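Phosphothreonine lyase ospF (Shigella flexneri, PDB 3I0U) is a secreted type III effector and phosphothreonine lyase, which probably silences host MAP kinases by irreversibly eliminating the phosphate from a phosphothreonine. Local coordinates at residues 53-58 against 62-67; 84-89 against 162-167; 95-100 against 167-172; 148-153 against 213-218. All blocks are in the same frame, centred on the assembly; numbering follows the deposited sequence.

Interaction 1. Residues 53-58 against 62-67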
loop_
_atom_site.group_PDB
_atom_site.type_symbol
_atom_site.label_atom_id
_atom_site.label_comp_id
_atom_site.label_asym_id
_atom_site.label_seq_id
_atom_site.Cartn_x
_atom_site.Cartn_y
_atom_site.Cartn_z
ATOM N N PHE A 53 9.905 11.197 -1.215
ATOM C CA PHE A 53 9.778 10.316 -0.049
ATOM C C PHE A 53 11.053 10.335 0.783
ATOM O O PHE A 53 12.154 10.181 0.232
ATOM C CB PHE A 53 9.504 8.875 -0.474
ATOM C CG PHE A 53 8.161 8.665 -1.075
ATOM C CD1 PHE A 53 7.150 8.083 -0.344
ATOM C CD2 PHE A 53 7.905 9.023 -2.394
ATOM C CE1 PHE A 53 5.872 7.884 -0.918
ATOM C CE2 PHE A 53 6.660 8.837 -2.964
ATOM C CZ PHE A 53 5.635 8.276 -2.234
ATOM N N GLN A 54 10.907 10.525 2.096
ATOM C CA GLN A 54 12.028 10.365 3.003
ATOM C C GLN A 54 12.095 8.900 3.431
ATOM O O GLN A 54 11.069 8.303 3.793
ATOM C CB GLN A 54 11.921 11.277 4.213
ATOM C CG GLN A 54 13.265 11.757 4.747
ATOM C CD GLN A 54 13.123 12.569 6.022
ATOM O OE1 GLN A 54 12.261 12.285 6.863
ATOM N NE2 GLN A 54 13.972 13.579 6.181
ATOM N N ILE A 55 13.307 8.344 3.369
ATOM C CA ILE A 55 13.568 6.949 3.706
ATOM C C ILE A 55 14.373 6.880 4.994
ATOM O O ILE A 55 15.411 7.521 5.106
ATOM C CB ILE A 55 14.352 6.232 2.583
ATOM C CG1 ILE A 55 13.666 6.395 1.229
ATOM C CG2 ILE A 55 14.560 4.743 2.906
ATOM C CD1 ILE A 55 12.572 5.385 0.982
ATOM N N VAL A 56 13.878 6.121 5.968
ATOM C CA VAL A 56 14.610 5.888 7.217
ATOM C C VAL A 56 14.712 4.398 7.568
ATOM O O VAL A 56 13.737 3.649 7.383
ATOM C CB VAL A 56 14.049 6.720 8.413
ATOM C CG1 VAL A 56 14.270 8.205 8.196
ATOM C CG2 VAL A 56 12.570 6.475 8.628
ATOM N N ASN A 57 15.889 3.976 8.033
ATOM C CA ASN A 57 16.096 2.622 8.537
ATOM C C ASN A 57 16.818 2.729 9.879
ATOM O O ASN A 57 18.068 2.714 9.957
ATOM C CB ASN A 57 16.849 1.712 7.493
ATOM C CG ASN A 57 16.934 0.212 7.922
ATOM O OD1 ASN A 57 16.130 -0.241 8.741
ATOM N ND2 ASN A 57 17.883 -0.528 7.309
ATOM N N HIS A 58 16.002 2.900 10.935
ATOM C CA HIS A 58 16.461 3.003 12.361
ATOM C C HIS A 58 16.571 1.582 12.918
ATOM O O HIS A 58 15.764 0.710 12.615
ATOM C CB HIS A 58 15.420 3.828 13.149
ATOM C CG HIS A 58 15.676 3.959 14.627
ATOM N ND1 HIS A 58 16.898 4.324 15.157
ATOM C CD2 HIS A 58 14.830 3.854 15.684
ATOM C CE1 HIS A 58 16.810 4.400 16.478
ATOM N NE2 HIS A 58 15.562 4.128 16.823
ATOM N N VAL A 62 12.559 -3.655 12.397
ATOM C CA VAL A 62 13.023 -4.467 11.298
ATOM C C VAL A 62 12.616 -3.873 9.928
ATOM O O VAL A 62 12.849 -4.497 8.882
ATOM C CB VAL A 62 12.586 -5.975 11.502
ATOM C CG1 VAL A 62 11.085 -6.162 11.357
ATOM C CG2 VAL A 62 13.293 -6.896 10.518
ATOM N N PHE A 63 12.059 -2.656 9.935
ATOM C CA PHE A 63 11.499 -2.043 8.710
ATOM C C PHE A 63 12.264 -0.864 8.168
ATOM O O PHE A 63 13.042 -0.229 8.856
ATOM C CB PHE A 63 10.028 -1.657 8.905
ATOM C CG PHE A 63 9.165 -2.821 9.262
ATOM C CD1 PHE A 63 8.745 -3.715 8.270
ATOM C CD2 PHE A 63 8.812 -3.056 10.603
ATOM C CE1 PHE A 63 7.970 -4.826 8.584
ATOM C CE2 PHE A 63 8.048 -4.172 10.948
ATOM C CZ PHE A 63 7.611 -5.065 9.925
ATOM N N ILE A 64 12.077 -0.623 6.885
ATOM C CA ILE A 64 12.619 0.554 6.240
ATOM C C ILE A 64 11.395 1.352 5.854
ATOM O O ILE A 64 10.585 0.871 5.071
ATOM C CB ILE A 64 13.390 0.173 4.974
ATOM C CG1 ILE A 64 14.599 -0.715 5.361
ATOM C CG2 ILE A 64 13.845 1.458 4.236
ATOM C CD1 ILE A 64 15.012 -1.587 4.256
ATOM N N HIS A 65 11.281 2.556 6.417
ATOM C CA HIS A 65 10.100 3.403 6.292
ATOM C C HIS A 65 10.241 4.405 5.156
ATOM O O HIS A 65 11.309 4.942 4.927
ATOM C CB HIS A 65 9.810 4.134 7.614
ATOM C CG HIS A 65 9.476 3.216 8.739
ATOM N ND1 HIS A 65 8.189 2.824 9.011
ATOM C CD2 HIS A 65 10.267 2.580 9.644
ATOM C CE1 HIS A 65 8.195 2.003 10.051
ATOM N NE2 HIS A 65 9.444 1.828 10.445
ATOM N N ALA A 66 9.146 4.637 4.448
ATOM C CA ALA A 66 9.099 5.658 3.410
ATOM C C ALA A 66 7.923 6.577 3.598
ATOM O O ALA A 66 6.799 6.130 3.790
ATOM C CB ALA A 66 9.042 5.048 2.057
ATOM N N CYS A 67 8.189 7.870 3.514
ATOM C CA CYS A 67 7.279 8.854 4.045
ATOM C C CYS A 67 7.374 10.112 3.188
ATOM O O CYS A 67 8.407 10.770 3.144
ATOM C CB CYS A 67 7.669 9.076 5.501
ATOM S SG CYS A 67 6.811 10.332 6.331
#
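I55 and I64 cross obliquely on one face of a two-stranded hairpin, meeting through their branch methyls, CG2 to CG2 at 3.6 Å. In both, CG2 lies anti to the backbone N, which puts the branch on the side of the partner strand. The CD1 end of I55 reaches a different residue of the same strand, resting on CB of A66, 3.7 Å off; the small alanine admits the longer isoleucine beside it. F53 adds the edge of its ring, near whose plane lie the A66 carbonyl carbon and the C67 nitrogen. Beyond, the ring meets F103 edge-to-face, so a large aromatic suits this buried end.

On the opposite face CG2 of V56 rests 3.8 Å from CB of H65, while the imidazole turns away from the valine and bonds through NE2 to D61. Back beside I64, N57 lays its amide across the isoleucine, CG to CG1 of I64 at 3.6 Å. The amide is buried, and its polar atoms are satisfied outside the hairpin: ND2 by C43 O and D116, OD1 by R119.

Two hydrogen-bonded pairs hold the backbones. Q54 N gives C67 O a bond of 2.7 Å, approaching from above the carbonyl plane, and C67 N returns one to Q54 O. V56 N to H65 O and H65 N to V56 O, the latter 2.9 Å, are straighter than that return bond. The segment axes run nearly antiparallel, at 163°, with a short loop between the strands. This is a beta hairpin near one end of the seven-stranded antiparallel sheet, its isoleucine face covered by helix 39-44.

Interaction 2. Residues 84-89 against 162-167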
loop_
_atom_site.group_PDB
_atom_site.type_symbol
_atom_site.label_atom_id
_atom_site.label_comp_id
_atom_site.label_asym_id
_atom_site.label_seq_id
_atom_site.Cartn_x
_atom_site.Cartn_y
_atom_site.Cartn_z
ATOM N N ILE A 84 1.576 -6.380 1.357
ATOM C CA ILE A 84 1.885 -7.140 0.141
ATOM C C ILE A 84 2.746 -8.274 0.630
ATOM O O ILE A 84 3.694 -8.036 1.342
ATOM C CB ILE A 84 2.667 -6.334 -0.893
ATOM C CG1 ILE A 84 2.033 -4.953 -1.130
ATOM C CG2 ILE A 84 2.743 -7.093 -2.213
ATOM C CD1 ILE A 84 2.808 -4.103 -2.136
ATOM N N SER A 85 2.400 -9.504 0.265
ATOM C CA SER A 85 3.075 -10.730 0.724
ATOM C C SER A 85 3.787 -11.485 -0.431
ATOM O O SER A 85 3.151 -11.907 -1.427
ATOM C CB SER A 85 2.061 -11.653 1.413
ATOM O OG SER A 85 1.732 -11.215 2.736
ATOM N N ILE A 86 5.114 -11.611 -0.290
ATOM C CA ILE A 86 5.967 -12.155 -1.320
ATOM C C ILE A 86 6.667 -13.361 -0.694
ATOM O O ILE A 86 6.834 -13.404 0.538
ATOM C CB ILE A 86 6.996 -11.099 -1.764
ATOM C CG1 ILE A 86 6.325 -9.738 -2.040
ATOM C CG2 ILE A 86 7.863 -11.597 -2.950
ATOM C CD1 ILE A 86 5.241 -9.727 -3.165
ATOM N N ALA A 87 7.034 -14.359 -1.504
ATOM C CA ALA A 87 7.988 -15.380 -1.051
ATOM C C ALA A 87 9.313 -14.774 -0.555
ATOM O O ALA A 87 9.815 -13.824 -1.119
ATOM C CB ALA A 87 8.253 -16.367 -2.127
ATOM N N ARG A 88 9.872 -15.349 0.505
ATOM C CA ARG A 88 10.978 -14.736 1.232
ATOM C C ARG A 88 12.153 -14.329 0.337
ATOM O O ARG A 88 12.590 -13.209 0.382
ATOM C CB ARG A 88 11.409 -15.636 2.377
ATOM C CG ARG A 88 12.517 -15.010 3.276
ATOM C CD ARG A 88 12.913 -15.792 4.510
ATOM N NE ARG A 88 13.825 -16.834 4.107
ATOM C CZ ARG A 88 15.140 -16.694 3.803
ATOM N NH1 ARG A 88 15.772 -15.519 3.863
ATOM N NH2 ARG A 88 15.851 -17.769 3.429
ATOM N N GLU A 89 12.566 -15.220 -0.560
ATOM C CA GLU A 89 13.710 -14.998 -1.462
ATOM C C GLU A 89 13.456 -14.069 -2.638
ATOM O O GLU A 89 14.408 -13.652 -3.307
ATOM C CB GLU A 89 14.251 -16.337 -1.976
ATOM C CG GLU A 89 14.813 -17.245 -0.880
ATOM C CD GLU A 89 13.732 -17.784 0.059
ATOM O OE1 GLU A 89 12.541 -17.824 -0.345
ATOM O OE2 GLU A 89 14.049 -18.146 1.200
ATOM N N SER A 162 -0.978 -6.674 -10.785
ATOM C CA SER A 162 -0.703 -6.923 -12.178
ATOM C C SER A 162 0.806 -6.989 -12.477
ATOM O O SER A 162 1.268 -7.803 -13.251
ATOM C CB SER A 162 -1.354 -5.802 -12.964
ATOM O OG SER A 162 -0.846 -5.744 -14.254
ATOM N N ASN A 163 1.575 -6.124 -11.846
ATOM C CA ASN A 163 3.001 -6.098 -12.087
ATOM C C ASN A 163 3.711 -7.286 -11.479
ATOM O O ASN A 163 4.664 -7.799 -12.066
ATOM C CB ASN A 163 3.620 -4.823 -11.526
ATOM C CG ASN A 163 3.564 -3.677 -12.497
ATOM O OD1 ASN A 163 2.583 -2.948 -12.574
ATOM N ND2 ASN A 163 4.607 -3.510 -13.240
ATOM N N LEU A 164 3.270 -7.713 -10.297
ATOM C CA LEU A 164 3.826 -8.897 -9.648
ATOM C C LEU A 164 3.479 -10.141 -10.398
ATOM O O LEU A 164 4.340 -10.957 -10.632
ATOM C CB LEU A 164 3.283 -9.021 -8.245
ATOM C CG LEU A 164 4.048 -8.570 -7.002
ATOM C CD1 LEU A 164 5.377 -7.831 -7.273
ATOM C CD2 LEU A 164 3.118 -7.796 -6.128
ATOM N N LEU A 165 2.218 -10.268 -10.812
ATOM C CA LEU A 165 1.770 -11.473 -11.516
ATOM C C LEU A 165 2.494 -11.647 -12.852
ATOM O O LEU A 165 2.855 -12.749 -13.254
ATOM C CB LEU A 165 0.233 -11.490 -11.659
ATOM C CG LEU A 165 -0.443 -12.605 -12.480
ATOM C CD1 LEU A 165 -0.171 -13.968 -11.797
ATOM C CD2 LEU A 165 -1.950 -12.366 -12.688
ATOM N N ARG A 166 2.773 -10.548 -13.517
ATOM C CA ARG A 166 3.283 -10.676 -14.841
ATOM C C ARG A 166 4.779 -10.828 -14.886
ATOM O O ARG A 166 5.350 -11.278 -15.850
ATOM C CB ARG A 166 2.669 -9.615 -15.749
ATOM C CG ARG A 166 1.082 -9.889 -15.863
ATOM C CD ARG A 166 0.251 -8.769 -16.485
ATOM N NE ARG A 166 0.643 -7.441 -15.989
ATOM C CZ ARG A 166 1.071 -6.405 -16.739
ATOM N NH1 ARG A 166 1.137 -6.495 -18.080
ATOM N NH2 ARG A 166 1.412 -5.251 -16.124
ATOM N N SER A 167 5.427 -10.523 -13.787
ATOM C CA SER A 167 6.812 -10.959 -13.617
ATOM C C SER A 167 6.901 -12.316 -12.907
ATOM O O SER A 167 7.995 -12.761 -12.571
ATOM C CB SER A 167 7.636 -9.924 -12.869
ATOM O OG SER A 167 7.430 -8.600 -13.385
#
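I86 and L164 mark the closest backbone approach, with CA atoms 9.2 Å apart: an extended chain leaving strand 80-84 passes the C-terminal turns of helix 147-166 at a distance that only side chains span. The contact is therefore small and wholly apolar.

L164 carries the helix side of it. Its CD2 methyl touches CG2 of I84 at 4.0 Å and CD1 of I86 at 4.1 Å, so one leucine branch meets two isoleucines set two residues apart along an extended chain. I84 offers its branch methyl; I86 comes in at about a right angle to the leucine and uses the end of its chain, which the bent chi2 of -61° swings toward the helix. Branched aliphatic residues suit this buried place, having methyls on more than one side.

The helix end is held by its own side chains as well. S162 O is gripped by R166 twice, by the backbone N and by NE at 2.8 Å, the two donors reaching it from opposite faces of the carbonyl plane. S167 OG bonds N163 O at 3.2 Å, nearly in line with the C=O, and so occupies a carbonyl near the terminus.

Around this contact, L98 of helix 91-102 packs on both I84 and L164, F132 of strand 132-137 lies against both isoleucines, and Y186 touches L164. The contact thus joins the C-terminal end of strand 80-84, an inner strand of the sheet, to two helices.

Interaction 3. Residues 95-100 against 167-172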
loop_
_atom_site.group_PDB
_atom_site.type_symbol
_atom_site.label_atom_id
_atom_site.label_comp_id
_atom_site.label_asym_id
_atom_site.label_seq_id
_atom_site.Cartn_x
_atom_site.Cartn_y
_atom_site.Cartn_z
ATOM N N PHE A 95 10.578 -5.710 -4.710
ATOM C CA PHE A 95 10.734 -4.309 -4.450
ATOM C C PHE A 95 11.173 -3.603 -5.718
ATOM O O PHE A 95 10.679 -2.547 -6.027
ATOM C CB PHE A 95 11.721 -4.048 -3.302
ATOM C CG PHE A 95 12.101 -2.602 -3.173
ATOM C CD1 PHE A 95 11.237 -1.711 -2.554
ATOM C CD2 PHE A 95 13.299 -2.117 -3.721
ATOM C CE1 PHE A 95 11.565 -0.363 -2.460
ATOM C CE2 PHE A 95 13.645 -0.786 -3.662
ATOM C CZ PHE A 95 12.815 0.097 -3.031
ATOM N N GLN A 96 12.113 -4.177 -6.449
ATOM C CA GLN A 96 12.606 -3.519 -7.659
ATOM C C GLN A 96 11.503 -3.385 -8.682
ATOM O O GLN A 96 11.360 -2.337 -9.318
ATOM C CB GLN A 96 13.816 -4.260 -8.246
ATOM C CG GLN A 96 14.158 -3.875 -9.693
ATOM C CD GLN A 96 15.582 -4.274 -10.080
ATOM O OE1 GLN A 96 15.913 -5.481 -10.216
ATOM N NE2 GLN A 96 16.465 -3.254 -10.238
ATOM N N ILE A 97 10.700 -4.429 -8.783
ATOM C CA ILE A 97 9.545 -4.411 -9.633
ATOM C C ILE A 97 8.495 -3.363 -9.208
ATOM O O ILE A 97 7.914 -2.677 -10.059
ATOM C CB ILE A 97 8.963 -5.833 -9.729
ATOM C CG1 ILE A 97 9.880 -6.687 -10.621
ATOM C CG2 ILE A 97 7.435 -5.837 -10.167
ATOM C CD1 ILE A 97 9.651 -8.102 -10.432
ATOM N N LEU A 98 8.300 -3.214 -7.912
ATOM C CA LEU A 98 7.310 -2.294 -7.373
ATOM C C LEU A 98 7.794 -0.860 -7.070
ATOM O O LEU A 98 6.965 0.025 -6.831
ATOM C CB LEU A 98 6.619 -2.888 -6.142
ATOM C CG LEU A 98 5.815 -4.175 -6.417
ATOM C CD1 LEU A 98 5.082 -4.649 -5.200
ATOM C CD2 LEU A 98 4.840 -4.007 -7.575
ATOM N N SER A 99 9.102 -0.606 -7.146
ATOM C CA SER A 99 9.604 0.673 -6.636
ATOM C C SER A 99 9.086 1.841 -7.467
ATOM O O SER A 99 8.776 2.889 -6.916
ATOM C CB SER A 99 11.140 0.719 -6.495
ATOM O OG SER A 99 11.777 0.203 -7.665
ATOM N N GLY A 100 8.983 1.643 -8.771
ATOM C CA GLY A 100 8.484 2.679 -9.653
ATOM C C GLY A 100 7.088 3.152 -9.297
ATOM O O GLY A 100 6.796 4.324 -9.476
ATOM N N SER A 167 5.427 -10.523 -13.787
ATOM C CA SER A 167 6.812 -10.959 -13.617
ATOM C C SER A 167 6.901 -12.316 -12.907
ATOM O O SER A 167 7.995 -12.761 -12.571
ATOM C CB SER A 167 7.636 -9.924 -12.869
ATOM O OG SER A 167 7.430 -8.600 -13.385
ATOM N N LYS A 168 5.752 -12.981 -12.727
ATOM C CA LYS A 168 5.627 -14.334 -12.140
ATOM C C LYS A 168 6.273 -14.473 -10.772
ATOM O O LYS A 168 6.891 -15.429 -10.487
ATOM C CB LYS A 168 6.055 -15.419 -13.129
ATOM C CG LYS A 168 4.962 -15.701 -14.148
ATOM C CD LYS A 168 5.258 -16.716 -15.238
ATOM C CE LYS A 168 4.351 -16.380 -16.465
ATOM N NZ LYS A 168 4.624 -17.144 -17.743
ATOM N N ILE A 169 6.114 -13.455 -9.952
ATOM C CA ILE A 169 6.557 -13.421 -8.587
ATOM C C ILE A 169 5.743 -14.358 -7.692
ATOM O O ILE A 169 4.522 -14.413 -7.799
ATOM C CB ILE A 169 6.439 -11.975 -8.065
ATOM C CG1 ILE A 169 7.378 -11.045 -8.846
ATOM C CG2 ILE A 169 6.668 -11.895 -6.553
ATOM C CD1 ILE A 169 8.892 -11.375 -8.762
ATOM N N ALA A 170 6.415 -15.095 -6.807
ATOM C CA ALA A 170 5.743 -16.016 -5.905
ATOM C C ALA A 170 5.148 -15.229 -4.749
ATOM O O ALA A 170 5.856 -14.406 -4.121
ATOM C CB ALA A 170 6.684 -17.013 -5.385
ATOM N N PRO A 171 3.841 -15.457 -4.459
ATOM C CA PRO A 171 3.194 -14.954 -3.255
ATOM C C PRO A 171 3.756 -15.564 -1.979
ATOM O O PRO A 171 4.224 -16.672 -1.984
ATOM C CB PRO A 171 1.740 -15.393 -3.439
ATOM C CG PRO A 171 1.803 -16.564 -4.345
ATOM C CD PRO A 171 2.891 -16.210 -5.301
ATOM N N GLY A 172 3.716 -14.819 -0.889
ATOM C CA GLY A 172 4.155 -15.338 0.390
ATOM C C GLY A 172 2.948 -15.662 1.218
ATOM O O GLY A 172 1.885 -15.956 0.695
#
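I97 meets S167 and I169 through a single methyl, and all of the cross-contact is van der Waals in kind. CD1 of I97 lies 3.6 Å from CB of S167 and 3.8 Å from CD1 of I169, so the end of one helix side chain reaches two residues of the loop. The extended chi2 of I97, 162°, carries that methyl outward from helix 91-102, whereas I169 folds its own CD1 round by a chi2 of -61°. The pairing suits the places: a long aliphatic chain bridges the gap from the helix, a small serine with its methylene turned toward I97 suits the exposed margin, and a second isoleucine fills the buried side.

Hydrogen bonds here belong to each segment's own surroundings. In the helix, S99 OG gives a bond of 3.1 Å to Q96 O, meeting the carbonyl from above its plane, which keeps the hydroxyl occupied at a buried position. In the loop, K168 has a positive phi of 54° and is the C-prime residue of a Schellman motif: I169 N turns back to L164 O and K168 N to L165 O, ending helix 147-166 and steering I169 inward.

I97 and I169 both also touch L164 of helix 147-166, and I169 reaches I86 and Q90. The carbonyl oxygen of I169 is held by Y186 OH. On another flank of helix 91-102, F95 packs on W112 and I114 of strand 111-115, placing this helix between the sheet and the loop.

Interaction 4. Residues 148-153 against 213-218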
loop_
_atom_site.group_PDB
_atom_site.type_symbol
_atom_site.label_atom_id
_atom_site.label_comp_id
_atom_site.label_asym_id
_atom_site.label_seq_id
_atom_site.Cartn_x
_atom_site.Cartn_y
_atom_site.Cartn_z
ATOM N N LEU A 148 -12.087 9.999 -5.109
ATOM C CA LEU A 148 -10.984 9.973 -6.051
ATOM C C LEU A 148 -9.891 9.228 -5.402
ATOM O O LEU A 148 -9.252 8.378 -6.057
ATOM C CB LEU A 148 -10.430 11.362 -6.334
ATOM C CG LEU A 148 -9.882 11.769 -7.711
ATOM C CD1 LEU A 148 -8.897 12.877 -7.513
ATOM C CD2 LEU A 148 -9.257 10.676 -8.553
ATOM N N LEU A 149 -9.669 9.542 -4.115
ATOM C CA LEU A 149 -8.645 8.861 -3.338
ATOM C C LEU A 149 -8.925 7.371 -3.413
ATOM O O LEU A 149 -8.083 6.610 -3.861
ATOM C CB LEU A 149 -8.650 9.338 -1.888
ATOM C CG LEU A 149 -7.349 9.378 -1.042
ATOM C CD1 LEU A 149 -7.635 8.888 0.358
ATOM C CD2 LEU A 149 -6.182 8.581 -1.622
ATOM N N LEU A 150 -10.140 6.988 -3.026
ATOM C CA LEU A 150 -10.564 5.591 -3.051
ATOM C C LEU A 150 -10.466 4.922 -4.403
ATOM O O LEU A 150 -10.119 3.748 -4.480
ATOM C CB LEU A 150 -11.983 5.439 -2.530
ATOM C CG LEU A 150 -12.206 5.821 -1.074
ATOM C CD1 LEU A 150 -13.685 5.828 -0.787
ATOM C CD2 LEU A 150 -11.458 4.867 -0.142
ATOM N N HIS A 151 -10.758 5.670 -5.456
ATOM C CA HIS A 151 -10.566 5.188 -6.795
ATOM C C HIS A 151 -9.077 4.967 -7.025
ATOM O O HIS A 151 -8.674 3.854 -7.384
ATOM C CB HIS A 151 -11.148 6.148 -7.819
ATOM C CG HIS A 151 -11.077 5.630 -9.215
ATOM N ND1 HIS A 151 -11.652 4.436 -9.597
ATOM C CD2 HIS A 151 -10.481 6.132 -10.320
ATOM C CE1 HIS A 151 -11.421 4.232 -10.881
ATOM N NE2 HIS A 151 -10.716 5.248 -11.345
ATOM N N LYS A 152 -8.268 6.000 -6.770
ATOM C CA LYS A 152 -6.819 5.914 -6.906
ATOM C C LYS A 152 -6.272 4.685 -6.174
ATOM O O LYS A 152 -5.574 3.878 -6.781
ATOM C CB LYS A 152 -6.125 7.216 -6.470
ATOM C CG LYS A 152 -6.180 8.351 -7.515
ATOM C CD LYS A 152 -5.952 9.793 -6.997
ATOM C CE LYS A 152 -4.529 10.126 -6.497
ATOM N NZ LYS A 152 -3.286 9.703 -7.225
ATOM N N ILE A 153 -6.657 4.481 -4.926
ATOM C CA ILE A 153 -6.220 3.283 -4.198
ATOM C C ILE A 153 -6.664 1.974 -4.870
ATOM O O ILE A 153 -5.867 1.081 -4.997
ATOM C CB ILE A 153 -6.651 3.312 -2.684
ATOM C CG1 ILE A 153 -6.021 4.521 -1.968
ATOM C CG2 ILE A 153 -6.246 2.030 -1.990
ATOM C CD1 ILE A 153 -6.665 4.888 -0.687
ATOM N N TYR A 213 -13.262 -1.554 2.995
ATOM C CA TYR A 213 -12.907 -2.793 2.281
ATOM C C TYR A 213 -13.880 -3.141 1.182
ATOM O O TYR A 213 -13.476 -3.584 0.094
ATOM C CB TYR A 213 -12.785 -3.985 3.222
ATOM C CG TYR A 213 -12.471 -5.306 2.526
ATOM C CD1 TYR A 213 -11.244 -5.518 1.881
ATOM C CD2 TYR A 213 -13.402 -6.338 2.512
ATOM C CE1 TYR A 213 -10.974 -6.737 1.254
ATOM C CE2 TYR A 213 -13.138 -7.549 1.894
ATOM C CZ TYR A 213 -11.941 -7.741 1.269
ATOM O OH TYR A 213 -11.725 -8.940 0.657
ATOM N N ARG A 214 -15.161 -2.943 1.489
ATOM C CA ARG A 214 -16.240 -3.165 0.546
ATOM C C ARG A 214 -16.003 -2.323 -0.692
ATOM O O ARG A 214 -16.070 -2.837 -1.805
ATOM C CB ARG A 214 -17.610 -2.874 1.174
ATOM C CG ARG A 214 -17.995 -3.839 2.303
ATOM C CD ARG A 214 -19.440 -4.349 2.179
ATOM N NE ARG A 214 -20.442 -3.318 2.461
ATOM C CZ ARG A 214 -21.454 -2.973 1.649
ATOM N NH1 ARG A 214 -22.276 -2.012 2.036
ATOM N NH2 ARG A 214 -21.667 -3.568 0.462
ATOM N N LEU A 215 -15.628 -1.064 -0.492
ATOM C CA LEU A 215 -15.307 -0.172 -1.605
ATOM C C LEU A 215 -14.086 -0.613 -2.424
ATOM O O LEU A 215 -13.943 -0.231 -3.592
ATOM C CB LEU A 215 -15.181 1.289 -1.136
ATOM C CG LEU A 215 -16.404 1.894 -0.455
ATOM C CD1 LEU A 215 -16.076 3.071 0.424
ATOM C CD2 LEU A 215 -17.512 2.278 -1.476
ATOM N N MET A 216 -13.234 -1.438 -1.835
ATOM C CA MET A 216 -12.029 -1.870 -2.532
ATOM C C MET A 216 -12.284 -2.974 -3.558
ATOM O O MET A 216 -11.656 -2.990 -4.622
ATOM C CB MET A 216 -10.936 -2.258 -1.536
ATOM C CG MET A 216 -10.361 -1.086 -0.756
ATOM S SD MET A 216 -9.511 0.171 -1.743
ATOM C CE MET A 216 -10.708 1.528 -1.881
ATOM N N ILE A 217 -13.232 -3.851 -3.240
ATOM C CA ILE A 217 -13.394 -5.124 -3.936
ATOM C C ILE A 217 -14.685 -5.241 -4.760
ATOM O O ILE A 217 -14.728 -5.933 -5.789
ATOM C CB ILE A 217 -13.310 -6.320 -2.949
ATOM C CG1 ILE A 217 -14.354 -6.231 -1.839
ATOM C CG2 ILE A 217 -11.984 -6.350 -2.277
ATOM C CD1 ILE A 217 -14.838 -7.567 -1.374
ATOM N N GLU A 218 -15.741 -4.552 -4.348
ATOM C CA GLU A 218 -17.012 -4.731 -5.011
ATOM C C GLU A 218 -17.051 -3.910 -6.298
ATOM O O GLU A 218 -16.012 -3.328 -6.617
ATOM C CB GLU A 218 -18.174 -4.394 -4.057
ATOM C CG GLU A 218 -18.184 -5.283 -2.792
ATOM C CD GLU A 218 -19.301 -4.976 -1.796
ATOM O OE1 GLU A 218 -19.967 -3.918 -1.899
ATOM O OE2 GLU A 218 -19.511 -5.815 -0.891
#
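L150 and I153 meet L215 and M216 in a contact of apolar chains, with the flat groups of the C-terminal helix standing aside. The Y213 ring carries I217 CG1 on one face, 4.1 Å above the plane and offset toward the rim, and it meets the ring of Y189 with the planes nearly parallel. The R214 guanidinium has E218 OE2 at its edge, in plane; its salt bridge runs from NH2 to E218 OE1 at 2.9 Å, while the bond to OE2 is weak. This pair lies one helical turn apart at the chain's end.

Between the helices, L150 spreads its two methyls to two neighbours. CD1 meets CD1 of L215 at 3.8 Å, and CD2 meets CE of M216 at 3.8 Å, the chains there at about a right angle. M216 is bent at both chi2 (-63°) and chi3, which turns its CE toward L150 while SD comes to 3.8 Å from CG2 of I153. An unbranched, polarisable methionine can fold over the helix in this way and touch two residues a turn apart; leucine and isoleucine supply the stiffer surfaces it lies on.

The backbone oxygen of M216 bonds R154 NE and a bound methylpentanediol molecule, probably from the crystallisation liquor, which lies about 5 Å from the M216 side chain. F15 of helix 11-22 packs on L215, and F82 of strand 80-84 on I153 and M216. With segment axes 10.0 Å apart and crossing at -56°, this is apolar helix-helix packing, made by a few side chains, in a layer laid over an antiparallel sheet.

Overall arrangement
Interactions 2 and 3 form one continuous patch: their centres are 4 Å apart, they share S167, and their segments alternate along the chain. The loop of 167-172 runs beside that of 84-89, joined by probable hydrogen bonds from A87 N to A170 O (2.9 Å) and from G172 N to S85 O (3.0 Å). Interaction 4 uses the other end of helix 147-166, its centre 21 Å from that of interaction 2, so one long helix links the two regions. Interaction 1 stands apart near the edge of the sheet, 26 Å from interaction 4 between centres and across the chain's centre from it. Beside interaction 4 sits a bound methylpentanediol.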